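Local atomic coordinates of aclacinomycin-N/aclacinomycin-A oxidase (Streptomyces galilaeus, PDB entry 2IPI), a protein that oxidises the terminal sugar of aclacinomycins in two successive steps, using molecular oxygen and a bicovalently attached FAD, to finish the biosynthesis of these polyketide antibiotics. Residues 179-184 with 221-226; 121-126 with 152-157. All coordinates share one frame; numbering follows the deposited sequence.

Contact 1 (179-184 with 221-226); sequences AVEVVV and IVTRYW. With FAD (flavin-adenine dinucleotide), chain F.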
ATOM      1  N   ALA A 179      16.677   3.189   8.877  1.00 10.52           N
ATOM      2  CA  ALA A 179      16.543   4.395   9.700  1.00 12.47           C
ATOM      3  C   ALA A 179      15.601   5.420   9.095  1.00 12.17           C
ATOM      4  O   ALA A 179      15.338   5.412   7.888  1.00 14.48           O
ATOM      5  CB  ALA A 179      17.913   5.033   9.904  1.00  9.88           C
ATOM      6  N   VAL A 180      15.119   6.326   9.945  1.00  7.83           N
ATOM      7  CA  VAL A 180      14.255   7.385   9.435  1.00  7.15           C
ATOM      8  C   VAL A 180      14.582   8.724  10.084  1.00 11.90           C
ATOM      9  O   VAL A 180      14.802   8.785  11.296  1.00 11.95           O
ATOM     10  CB  VAL A 180      12.776   6.983   9.661  1.00 11.73           C
ATOM     11  CG1 VAL A 180      12.489   6.891  11.152  1.00 14.27           C
ATOM     12  CG2 VAL A 180      11.823   7.935   8.977  1.00 19.99           C
ATOM     13  N   GLU A 181      14.622   9.754   9.257  1.00  9.75           N
ATOM     14  CA  GLU A 181      14.754  11.149   9.656  1.00 12.48           C
ATOM     15  C   GLU A 181      13.373  11.788   9.646  1.00 12.04           C
ATOM     16  O   GLU A 181      12.693  11.739   8.624  1.00 11.66           O
ATOM     17  CB  GLU A 181      15.705  11.912   8.726  1.00 15.78           C
ATOM     18  CG  GLU A 181      17.168  11.698   8.992  1.00 18.71           C
ATOM     19  CD  GLU A 181      18.067  11.630   7.779  1.00 21.48           C
ATOM     20  OE1 GLU A 181      17.985  12.376   6.790  1.00 27.44           O
ATOM     21  OE2 GLU A 181      18.940  10.740   7.848  1.00 21.29           O
ATOM     22  N   VAL A 182      12.957  12.332  10.771  1.00 13.71           N
ATOM     23  CA  VAL A 182      11.605  12.816  11.015  1.00 13.50           C
ATOM     24  C   VAL A 182      11.585  14.216  11.614  1.00 16.27           C
ATOM     25  O   VAL A 182      12.512  14.598  12.343  1.00 15.74           O
ATOM     26  CB  VAL A 182      10.855  11.884  11.991  1.00 12.44           C
ATOM     27  CG1 VAL A 182       9.347  12.056  11.854  1.00  9.71           C
ATOM     28  CG2 VAL A 182      11.237  10.429  11.757  1.00 12.13           C
ATOM     29  N   VAL A 183      10.545  14.981  11.318  1.00 12.30           N
ATOM     30  CA  VAL A 183      10.322  16.221  12.065  1.00 11.97           C
ATOM     31  C   VAL A 183       9.129  15.959  13.000  1.00 15.17           C
ATOM     32  O   VAL A 183       8.019  15.670  12.549  1.00 11.72           O
ATOM     33  CB  VAL A 183      10.095  17.444  11.178  1.00 11.80           C
ATOM     34  CG1 VAL A 183       9.658  18.660  11.981  1.00 16.58           C
ATOM     35  CG2 VAL A 183      11.369  17.799  10.405  1.00 14.01           C
ATOM     36  N   VAL A 184       9.409  16.056  14.288  1.00 12.32           N
ATOM     37  CA  VAL A 184       8.478  15.877  15.395  1.00 14.57           C
ATOM     38  C   VAL A 184       8.301  17.167  16.198  1.00 12.91           C
ATOM     39  O   VAL A 184       9.039  18.134  16.001  1.00 12.14           O
ATOM     40  CB  VAL A 184       8.996  14.757  16.299  1.00 15.06           C
ATOM     41  CG1 VAL A 184       9.014  13.423  15.544  1.00 11.23           C
ATOM     42  CG2 VAL A 184      10.393  15.052  16.822  1.00 11.25           C
ATOM     43  N   ILE A 221       6.884  14.266  10.441  1.00 12.69           N
ATOM     44  CA  ILE A 221       7.084  14.284   8.978  1.00 10.22           C
ATOM     45  C   ILE A 221       8.423  13.661   8.619  1.00 11.93           C
ATOM     46  O   ILE A 221       9.470  14.158   9.034  1.00  9.16           O
ATOM     47  CB  ILE A 221       6.968  15.706   8.401  1.00  8.93           C
ATOM     48  CG1 ILE A 221       5.588  16.313   8.676  1.00 10.22           C
ATOM     49  CG2 ILE A 221       7.315  15.756   6.917  1.00  4.69           C
ATOM     50  CD1 ILE A 221       5.454  17.754   8.246  1.00  7.07           C
ATOM     51  N   VAL A 222       8.380  12.562   7.861  1.00 11.88           N
ATOM     52  CA  VAL A 222       9.614  11.921   7.414  1.00 13.22           C
ATOM     53  C   VAL A 222      10.294  12.767   6.344  1.00 12.88           C
ATOM     54  O   VAL A 222       9.715  13.143   5.326  1.00 15.73           O
ATOM     55  CB  VAL A 222       9.336  10.514   6.879  1.00 11.31           C
ATOM     56  CG1 VAL A 222      10.587   9.864   6.326  1.00 23.19           C
ATOM     57  CG2 VAL A 222       8.774   9.640   7.995  1.00 17.87           C
ATOM     58  N   THR A 223      11.570  13.068   6.526  1.00 10.15           N
ATOM     59  CA  THR A 223      12.326  13.929   5.632  1.00 10.14           C
ATOM     60  C   THR A 223      13.341  13.115   4.821  1.00  8.14           C
ATOM     61  O   THR A 223      13.898  13.627   3.845  1.00  9.47           O
ATOM     62  CB  THR A 223      13.055  15.026   6.427  1.00 13.30           C
ATOM     63  OG1 THR A 223      13.982  15.740   5.601  1.00 30.62           O
ATOM     64  CG2 THR A 223      13.894  14.388   7.524  1.00  1.97           C
ATOM     65  N   ARG A 224      13.537  11.876   5.222  1.00  9.81           N
ATOM     66  CA  ARG A 224      14.479  10.959   4.599  1.00  9.39           C
ATOM     67  C   ARG A 224      14.415   9.557   5.197  1.00  7.97           C
ATOM     68  O   ARG A 224      14.362   9.376   6.414  1.00 11.97           O
ATOM     69  CB  ARG A 224      15.929  11.461   4.736  1.00 11.63           C
ATOM     70  CG  ARG A 224      16.904  10.525   4.029  1.00 13.32           C
ATOM     71  CD  ARG A 224      18.316  11.074   4.064  1.00 11.84           C
ATOM     72  NE  ARG A 224      18.400  12.327   3.340  1.00 15.32           N
ATOM     73  CZ  ARG A 224      19.020  13.449   3.633  1.00 16.02           C
ATOM     74  NH1 ARG A 224      19.711  13.554   4.757  1.00 22.90           N
ATOM     75  NH2 ARG A 224      18.944  14.469   2.783  1.00 17.85           N
ATOM     76  N   TYR A 225      14.434   8.535   4.350  1.00  5.57           N
ATOM     77  CA  TYR A 225      14.414   7.153   4.763  1.00  5.28           C
ATOM     78  C   TYR A 225      15.747   6.477   4.423  1.00  7.18           C
ATOM     79  O   TYR A 225      16.276   6.902   3.392  1.00  8.86           O
ATOM     80  CB  TYR A 225      13.333   6.353   4.026  1.00 10.29           C
ATOM     81  CG  TYR A 225      11.886   6.633   4.280  1.00  9.63           C
ATOM     82  CD1 TYR A 225      11.161   7.560   3.545  1.00 13.85           C
ATOM     83  CD2 TYR A 225      11.224   5.931   5.290  1.00 13.72           C
ATOM     84  CE1 TYR A 225       9.824   7.796   3.805  1.00 15.53           C
ATOM     85  CE2 TYR A 225       9.886   6.172   5.548  1.00 14.33           C
ATOM     86  CZ  TYR A 225       9.193   7.095   4.809  1.00 13.90           C
ATOM     87  OH  TYR A 225       7.851   7.311   5.077  1.00 13.43           O
ATOM     88  N   TRP A 226      16.172   5.524   5.207  1.00 12.82           N
ATOM     89  CA  TRP A 226      17.392   4.751   5.020  1.00 12.90           C
ATOM     90  C   TRP A 226      17.116   3.270   4.858  1.00  9.03           C
ATOM     91  O   TRP A 226      16.421   2.690   5.688  1.00  8.41           O
ATOM     92  CB  TRP A 226      18.432   5.015   6.131  1.00 13.04           C
ATOM     93  CG  TRP A 226      18.968   6.428   6.114  1.00 17.70           C
ATOM     94  CD1 TRP A 226      18.373   7.482   6.758  1.00 19.60           C
ATOM     95  CD2 TRP A 226      20.137   6.975   5.487  1.00 18.49           C
ATOM     96  NE1 TRP A 226      19.096   8.629   6.552  1.00 22.05           N
ATOM     97  CE2 TRP A 226      20.188   8.352   5.770  1.00 20.12           C
ATOM     98  CE3 TRP A 226      21.149   6.446   4.685  1.00 22.45           C
ATOM     99  CZ2 TRP A 226      21.192   9.199   5.310  1.00 20.89           C
ATOM    100  CZ3 TRP A 226      22.152   7.284   4.225  1.00 22.62           C
ATOM    101  CH2 TRP A 226      22.180   8.656   4.528  1.00 22.57           C
TER
HETATM  102  PA  FAD F 801       0.023  10.839   0.198  1.00 11.55           P
HETATM  103  O1A FAD F 801      -1.330  11.198   0.027  1.00 11.21           O
HETATM  104  O2A FAD F 801       0.909  11.986   0.003  1.00  7.64           O
HETATM  105  O5B FAD F 801       0.265  10.191   1.610  1.00 10.01           O
HETATM  106  C5B FAD F 801      -0.526   9.191   2.112  1.00 14.06           C
HETATM  107  C4B FAD F 801      -0.492   9.206   3.638  1.00 16.68           C
HETATM  108  O4B FAD F 801       0.835   9.340   4.065  1.00 14.10           O
HETATM  109  C3B FAD F 801      -1.208  10.447   4.203  1.00 14.70           C
HETATM  110  O3B FAD F 801      -1.686  10.200   5.475  1.00  8.81           O
HETATM  111  C2B FAD F 801      -0.093  11.474   4.297  1.00 12.35           C
HETATM  112  O2B FAD F 801      -0.309  12.513   5.213  1.00 12.54           O
HETATM  113  C1B FAD F 801       1.058  10.565   4.667  1.00 14.94           C
HETATM  114  N9A FAD F 801       2.386  11.135   4.364  1.00 15.63           N
HETATM  115  C8A FAD F 801       2.806  11.620   3.188  1.00 15.48           C
HETATM  116  N7A FAD F 801       4.062  12.029   3.281  1.00 16.20           N
HETATM  117  C5A FAD F 801       4.446  11.829   4.542  1.00 15.46           C
HETATM  118  C6A FAD F 801       5.640  12.060   5.212  1.00 17.19           C
HETATM  119  N6A FAD F 801       6.637  12.505   4.549  1.00 17.31           N
HETATM  120  N1A FAD F 801       5.745  11.736   6.491  1.00 11.54           N
HETATM  121  C2A FAD F 801       4.718  11.183   7.092  1.00 13.98           C
HETATM  122  N3A FAD F 801       3.573  10.934   6.484  1.00 13.08           N
HETATM  123  C4A FAD F 801       3.420  11.261   5.237  1.00 14.49           C
HETATM  124  N1  FAD F 801       0.259   0.241  -1.858  1.00  9.87           N
HETATM  125  C2  FAD F 801       0.936  -0.945  -1.702  1.00 10.62           C
HETATM  126  O2  FAD F 801       1.263  -1.363  -0.677  1.00 10.03           O
HETATM  127  N3  FAD F 801       1.239  -1.662  -2.827  1.00 16.41           N
HETATM  128  C4  FAD F 801       0.891  -1.230  -4.094  1.00 15.80           C
HETATM  129  O4  FAD F 801       1.265  -1.853  -5.047  1.00 12.33           O
HETATM  130  C4X FAD F 801       0.219  -0.015  -4.240  1.00 13.96           C
HETATM  131  N5  FAD F 801      -0.174   0.450  -5.460  1.00 11.27           N
HETATM  132  C5X FAD F 801      -0.767   1.661  -5.608  1.00 16.55           C
HETATM  133  C6  FAD F 801      -1.074   2.155  -6.878  1.00 17.34           C
HETATM  134  C7  FAD F 801      -1.721   3.350  -6.999  1.00 15.81           C
HETATM  135  C7M FAD F 801      -1.915   3.868  -8.387  1.00 19.65           C
HETATM  136  C8  FAD F 801      -1.993   4.135  -5.874  1.00 11.78           C
HETATM  137  C8M FAD F 801      -2.415   5.575  -6.054  1.00 12.90           C
HETATM  138  C9  FAD F 801      -1.657   3.622  -4.642  1.00 12.54           C
HETATM  139  C9A FAD F 801      -1.081   2.389  -4.468  1.00 16.42           C
HETATM  140  N10 FAD F 801      -0.777   1.895  -3.214  1.00 15.52           N
HETATM  141  C10 FAD F 801      -0.090   0.723  -3.100  1.00 14.43           C
HETATM  142  C1' FAD F 801      -1.551   2.309  -2.006  1.00 12.76           C
HETATM  143  C2' FAD F 801      -1.000   3.512  -1.239  1.00 16.61           C
HETATM  144  O2' FAD F 801      -1.670   4.724  -1.355  1.00 13.13           O
HETATM  145  C3' FAD F 801       0.474   3.762  -1.452  1.00 20.06           C
HETATM  146  O3' FAD F 801       1.241   2.637  -1.154  1.00 16.21           O
HETATM  147  C4' FAD F 801       0.759   5.061  -0.637  1.00 24.00           C
HETATM  148  O4' FAD F 801      -0.125   5.328   0.375  1.00 21.15           O
HETATM  149  C5' FAD F 801       0.909   6.378  -1.361  1.00 18.92           C
HETATM  150  O5' FAD F 801       1.402   7.350  -0.501  1.00 15.33           O
HETATM  151  P   FAD F 801       1.581   8.779  -1.104  1.00 10.80           P
HETATM  152  O1P FAD F 801       2.748   9.402  -0.592  1.00  8.88           O
HETATM  153  O2P FAD F 801       1.581   8.655  -2.497  1.00 17.11           O
HETATM  154  O3P FAD F 801       0.277   9.614  -0.780  1.00  9.43           O
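Glu-181 and Arg-224 sit side by side, pointing the same way from two neighbouring antiparallel strands, and Glu-181 splits its carboxylate between two partners. OE1 forms a salt bridge to Arg-224 NH1 (2.9 Å), with the carboxylate and guanidinium planes nearly perpendicular, 84° apart. OE2 takes the indole N-H at the edge of the Trp-226 ring, modelled 2.5 Å from NE1, so short that the exact length is doubtful. With CG beside the backbone N (chi1 -79°) and a bend at chi2, the chain leans toward both partners.

Backbone bonds run the length of the pairing, from Ala-179 with Trp-226 to Val-183 with Ile-221. In the middle the register slips by one: Glu-181 N donates to Arg-224 O at 2.9 Å, while Glu-181 O receives Thr-223 N at 2.7 Å.

On the face that carries Val-180, Val-222 and Tyr-225, Val-180 CG2 meets Val-222 CG1 at 3.5 Å, and Val-222 CG1 in turn lies over one face of the Tyr-225 ring, toward its rim.

Val-222 meets the adenine of FAD through its backbone: N donates to N1A (3.1 Å) and O accepts from N6A (3.2 Å). Thr-223 and Arg-224 facing Glu-181 make a classic beta bulge, set in the five-stranded antiparallel sheet of a PCMH-type FAD-binding domain.

Contact 2 (121-126 with 152-157); sequences FAVEPG and VGVGGH. With FAD (flavin-adenine dinucleotide), chain F.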
ATOM      1  N   PHE A 121      21.246   3.359   2.004  1.00 10.81           N
ATOM      2  CA  PHE A 121      20.756   4.084   0.849  1.00 11.45           C
ATOM      3  C   PHE A 121      19.741   5.180   1.188  1.00 12.21           C
ATOM      4  O   PHE A 121      18.697   4.846   1.785  1.00 12.45           O
ATOM      5  CB  PHE A 121      20.097   3.072  -0.087  1.00 11.11           C
ATOM      6  CG  PHE A 121      21.020   2.159  -0.867  1.00 10.17           C
ATOM      7  CD1 PHE A 121      21.345   0.919  -0.354  1.00 12.35           C
ATOM      8  CD2 PHE A 121      21.547   2.536  -2.092  1.00 10.26           C
ATOM      9  CE1 PHE A 121      22.168   0.026  -1.021  1.00  8.81           C
ATOM     10  CE2 PHE A 121      22.364   1.639  -2.778  1.00  9.03           C
ATOM     11  CZ  PHE A 121      22.665   0.398  -2.248  1.00  5.65           C
ATOM     12  N   ALA A 122      20.046   6.404   0.781  1.00  7.58           N
ATOM     13  CA  ALA A 122      19.275   7.630   0.893  1.00 12.11           C
ATOM     14  C   ALA A 122      18.064   7.708  -0.029  1.00 12.48           C
ATOM     15  O   ALA A 122      18.151   7.592  -1.243  1.00 11.05           O
ATOM     16  CB  ALA A 122      20.155   8.856   0.722  1.00 13.48           C
ATOM     17  N   VAL A 123      16.856   7.885   0.515  1.00 10.44           N
ATOM     18  CA  VAL A 123      15.691   8.123  -0.348  1.00 12.31           C
ATOM     19  C   VAL A 123      14.782   9.178   0.277  1.00  7.92           C
ATOM     20  O   VAL A 123      14.299   9.030   1.405  1.00 12.18           O
ATOM     21  CB  VAL A 123      14.867   6.870  -0.670  1.00 14.76           C
ATOM     22  CG1 VAL A 123      15.717   5.694  -1.131  1.00 11.50           C
ATOM     23  CG2 VAL A 123      14.021   6.400   0.518  1.00 28.50           C
ATOM     24  N   GLU A 124      14.502  10.271  -0.440  1.00  8.01           N
ATOM     25  CA  GLU A 124      13.635  11.322   0.147  1.00  7.50           C
ATOM     26  C   GLU A 124      12.178  11.030  -0.142  1.00 12.82           C
ATOM     27  O   GLU A 124      11.866  10.376  -1.129  1.00  9.00           O
ATOM     28  CB  GLU A 124      14.069  12.689  -0.370  1.00  7.97           C
ATOM     29  CG  GLU A 124      15.315  13.204   0.352  1.00  8.62           C
ATOM     30  CD  GLU A 124      15.903  14.437  -0.301  1.00  9.94           C
ATOM     31  OE1 GLU A 124      15.258  15.168  -1.072  1.00 12.52           O
ATOM     32  OE2 GLU A 124      17.084  14.753  -0.014  1.00 14.23           O
ATOM     33  N   PRO A 125      11.261  11.488   0.707  1.00 13.57           N
ATOM     34  CA  PRO A 125       9.862  11.088   0.583  1.00 14.54           C
ATOM     35  C   PRO A 125       9.193  11.556  -0.706  1.00 15.11           C
ATOM     36  O   PRO A 125       8.171  10.972  -1.072  1.00  9.71           O
ATOM     37  CB  PRO A 125       9.175  11.792   1.766  1.00 14.81           C
ATOM     38  CG  PRO A 125      10.074  12.960   2.039  1.00 14.50           C
ATOM     39  CD  PRO A 125      11.469  12.414   1.831  1.00 15.17           C
ATOM     40  N   GLY A 126       9.724  12.570  -1.378  1.00 12.53           N
ATOM     41  CA  GLY A 126       9.080  13.182  -2.532  1.00 10.51           C
ATOM     42  C   GLY A 126       9.290  12.326  -3.769  1.00 11.64           C
ATOM     43  O   GLY A 126       8.564  12.408  -4.751  1.00  8.99           O
ATOM     44  N   VAL A 152       3.305   6.346  -7.350  1.00 10.68           N
ATOM     45  CA  VAL A 152       3.049   6.327  -5.911  1.00 11.87           C
ATOM     46  C   VAL A 152       4.169   7.027  -5.154  1.00 15.42           C
ATOM     47  O   VAL A 152       5.347   6.975  -5.531  1.00 11.42           O
ATOM     48  CB  VAL A 152       2.892   4.894  -5.379  1.00 11.82           C
ATOM     49  CG1 VAL A 152       2.843   4.887  -3.853  1.00 13.51           C
ATOM     50  CG2 VAL A 152       1.622   4.237  -5.907  1.00 15.63           C
ATOM     51  N   GLY A 153       3.867   7.732  -4.055  1.00 14.22           N
ATOM     52  CA  GLY A 153       4.928   8.392  -3.307  1.00 10.63           C
ATOM     53  C   GLY A 153       5.610   7.489  -2.299  1.00 10.14           C
ATOM     54  O   GLY A 153       4.946   6.690  -1.640  1.00 13.55           O
ATOM     55  N   VAL A 154       6.918   7.603  -2.119  1.00  7.25           N
ATOM     56  CA  VAL A 154       7.655   6.931  -1.056  1.00  6.84           C
ATOM     57  C   VAL A 154       7.222   7.342   0.353  1.00  6.54           C
ATOM     58  O   VAL A 154       7.154   6.484   1.234  1.00 11.63           O
ATOM     59  CB  VAL A 154       9.159   7.231  -1.186  1.00 12.72           C
ATOM     60  CG1 VAL A 154       9.954   6.862   0.051  1.00  8.90           C
ATOM     61  CG2 VAL A 154       9.697   6.466  -2.396  1.00  3.94           C
ATOM     62  N   GLY A 155       6.973   8.620   0.530  1.00 10.21           N
ATOM     63  CA  GLY A 155       6.573   9.253   1.770  1.00  7.94           C
ATOM     64  C   GLY A 155       5.464   8.587   2.532  1.00 14.03           C
ATOM     65  O   GLY A 155       5.574   8.304   3.734  1.00 11.26           O
ATOM     66  N   GLY A 156       4.327   8.321   1.867  1.00 12.10           N
ATOM     67  CA  GLY A 156       3.230   7.733   2.639  1.00 11.44           C
ATOM     68  C   GLY A 156       3.034   6.269   2.286  1.00 15.48           C
ATOM     69  O   GLY A 156       2.046   5.670   2.729  1.00 20.21           O
ATOM     70  N   HIS A 157       3.966   5.732   1.504  1.00 12.57           N
ATOM     71  CA  HIS A 157       3.971   4.347   1.072  1.00 13.76           C
ATOM     72  C   HIS A 157       4.820   3.491   1.990  1.00 10.30           C
ATOM     73  O   HIS A 157       4.433   2.380   2.377  1.00 11.89           O
ATOM     74  CB  HIS A 157       4.492   4.242  -0.367  1.00 13.99           C
ATOM     75  CG  HIS A 157       4.721   2.848  -0.860  1.00 17.59           C
ATOM     76  ND1 HIS A 157       3.699   2.063  -1.352  1.00 17.89           N
ATOM     77  CD2 HIS A 157       5.846   2.097  -0.958  1.00 19.65           C
ATOM     78  CE1 HIS A 157       4.185   0.894  -1.725  1.00 19.06           C
ATOM     79  NE2 HIS A 157       5.488   0.884  -1.492  1.00 18.97           N
TER
HETATM   80  PA  FAD F 801       0.023  10.839   0.198  1.00 11.55           P
HETATM   81  O1A FAD F 801      -1.330  11.198   0.027  1.00 11.21           O
HETATM   82  O2A FAD F 801       0.909  11.986   0.003  1.00  7.64           O
HETATM   83  O5B FAD F 801       0.265  10.191   1.610  1.00 10.01           O
HETATM   84  C5B FAD F 801      -0.526   9.191   2.112  1.00 14.06           C
HETATM   85  C4B FAD F 801      -0.492   9.206   3.638  1.00 16.68           C
HETATM   86  O4B FAD F 801       0.835   9.340   4.065  1.00 14.10           O
HETATM   87  C3B FAD F 801      -1.208  10.447   4.203  1.00 14.70           C
HETATM   88  O3B FAD F 801      -1.686  10.200   5.475  1.00  8.81           O
HETATM   89  C2B FAD F 801      -0.093  11.474   4.297  1.00 12.35           C
HETATM   90  O2B FAD F 801      -0.309  12.513   5.213  1.00 12.54           O
HETATM   91  C1B FAD F 801       1.058  10.565   4.667  1.00 14.94           C
HETATM   92  N9A FAD F 801       2.386  11.135   4.364  1.00 15.63           N
HETATM   93  C8A FAD F 801       2.806  11.620   3.188  1.00 15.48           C
HETATM   94  N7A FAD F 801       4.062  12.029   3.281  1.00 16.20           N
HETATM   95  C5A FAD F 801       4.446  11.829   4.542  1.00 15.46           C
HETATM   96  C6A FAD F 801       5.640  12.060   5.212  1.00 17.19           C
HETATM   97  N6A FAD F 801       6.637  12.505   4.549  1.00 17.31           N
HETATM   98  N1A FAD F 801       5.745  11.736   6.491  1.00 11.54           N
HETATM   99  C2A FAD F 801       4.718  11.183   7.092  1.00 13.98           C
HETATM  100  N3A FAD F 801       3.573  10.934   6.484  1.00 13.08           N
HETATM  101  C4A FAD F 801       3.420  11.261   5.237  1.00 14.49           C
HETATM  102  N1  FAD F 801       0.259   0.241  -1.858  1.00  9.87           N
HETATM  103  C2  FAD F 801       0.936  -0.945  -1.702  1.00 10.62           C
HETATM  104  O2  FAD F 801       1.263  -1.363  -0.677  1.00 10.03           O
HETATM  105  N3  FAD F 801       1.239  -1.662  -2.827  1.00 16.41           N
HETATM  106  C4  FAD F 801       0.891  -1.230  -4.094  1.00 15.80           C
HETATM  107  O4  FAD F 801       1.265  -1.853  -5.047  1.00 12.33           O
HETATM  108  C4X FAD F 801       0.219  -0.015  -4.240  1.00 13.96           C
HETATM  109  N5  FAD F 801      -0.174   0.450  -5.460  1.00 11.27           N
HETATM  110  C5X FAD F 801      -0.767   1.661  -5.608  1.00 16.55           C
HETATM  111  C6  FAD F 801      -1.074   2.155  -6.878  1.00 17.34           C
HETATM  112  C7  FAD F 801      -1.721   3.350  -6.999  1.00 15.81           C
HETATM  113  C7M FAD F 801      -1.915   3.868  -8.387  1.00 19.65           C
HETATM  114  C8  FAD F 801      -1.993   4.135  -5.874  1.00 11.78           C
HETATM  115  C8M FAD F 801      -2.415   5.575  -6.054  1.00 12.90           C
HETATM  116  C9  FAD F 801      -1.657   3.622  -4.642  1.00 12.54           C
HETATM  117  C9A FAD F 801      -1.081   2.389  -4.468  1.00 16.42           C
HETATM  118  N10 FAD F 801      -0.777   1.895  -3.214  1.00 15.52           N
HETATM  119  C10 FAD F 801      -0.090   0.723  -3.100  1.00 14.43           C
HETATM  120  C1' FAD F 801      -1.551   2.309  -2.006  1.00 12.76           C
HETATM  121  C2' FAD F 801      -1.000   3.512  -1.239  1.00 16.61           C
HETATM  122  O2' FAD F 801      -1.670   4.724  -1.355  1.00 13.13           O
HETATM  123  C3' FAD F 801       0.474   3.762  -1.452  1.00 20.06           C
HETATM  124  O3' FAD F 801       1.241   2.637  -1.154  1.00 16.21           O
HETATM  125  C4' FAD F 801       0.759   5.061  -0.637  1.00 24.00           C
HETATM  126  O4' FAD F 801      -0.125   5.328   0.375  1.00 21.15           O
HETATM  127  C5' FAD F 801       0.909   6.378  -1.361  1.00 18.92           C
HETATM  128  O5' FAD F 801       1.402   7.350  -0.501  1.00 15.33           O
HETATM  129  P   FAD F 801       1.581   8.779  -1.104  1.00 10.80           P
HETATM  130  O1P FAD F 801       2.748   9.402  -0.592  1.00  8.88           O
HETATM  131  O2P FAD F 801       1.581   8.655  -2.497  1.00 17.11           O
HETATM  132  O3P FAD F 801       0.277   9.614  -0.780  1.00  9.43           O
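Pro-125 and Val-154 each give up about 53 Å² to this contact, and Gly-155 comes next. The ring of Pro-125 lies against the backbone of the glycine, CB 3.6 Å from Gly-155 CA, while its carbonyl O accepts the Gly-155 N-H at 3.1 Å. That donor lies in the carbonyl plane on a lone pair, although the bond bends to 143° at the hydrogen. Pro-125 CB also packs near the adenine amino group, 3.8 Å from FAD N6A.

Gly-155 belongs to the glycine-rich segment 153-156, which grips the flavin-side phosphate of FAD in this PCMH-type domain. Gly-153 N donates to O2P (2.9 Å) and Gly-156 N to O1P (3.1 Å), the glycine backbone lying close against the phosphate. Gly-156 O in turn accepts the ribityl hydroxyl O4'. Further along, His-157 ND1 shares a short hydrogen bond of 2.5 Å with FAD O3', at the edge of the imidazole.

Val-154 turns its side chain the other way, toward the end of strand 120-123. Its CG1, anti to the backbone N (chi1 166°), meets Val-123 CG2 at 4.1 Å, the two side chains crossing at about a right angle. Thr-132 of helix 129-140 and Tyr-225 of strand 221-227 also touch Val-154.

Contacts 1 and 2 have centres about 10 Å apart and share one sheet, in which strands 120-123 and 221-227 are neighbours: Tyr-225 N lies 3.0 Å from Val-123 O, a probable hydrogen bond. The phenol of Tyr-225 then reaches the glycine-rich segment of contact 2, its OH 2.8 Å from Gly-155 O. Pro-125 packs beside the bulge of contact 1, with CG 3.3 Å from Val-222 O. Both serve one FAD: contact 1 bonds the adenine, while contact 2 packs against it and bonds the flavin-side phosphate and the ribityl chain. Val-152 reaches the isoalloxazine, which His-89 and Cys-149 hold covalently; the bound anthracycline lies farther, about 12 Å from Gly-153.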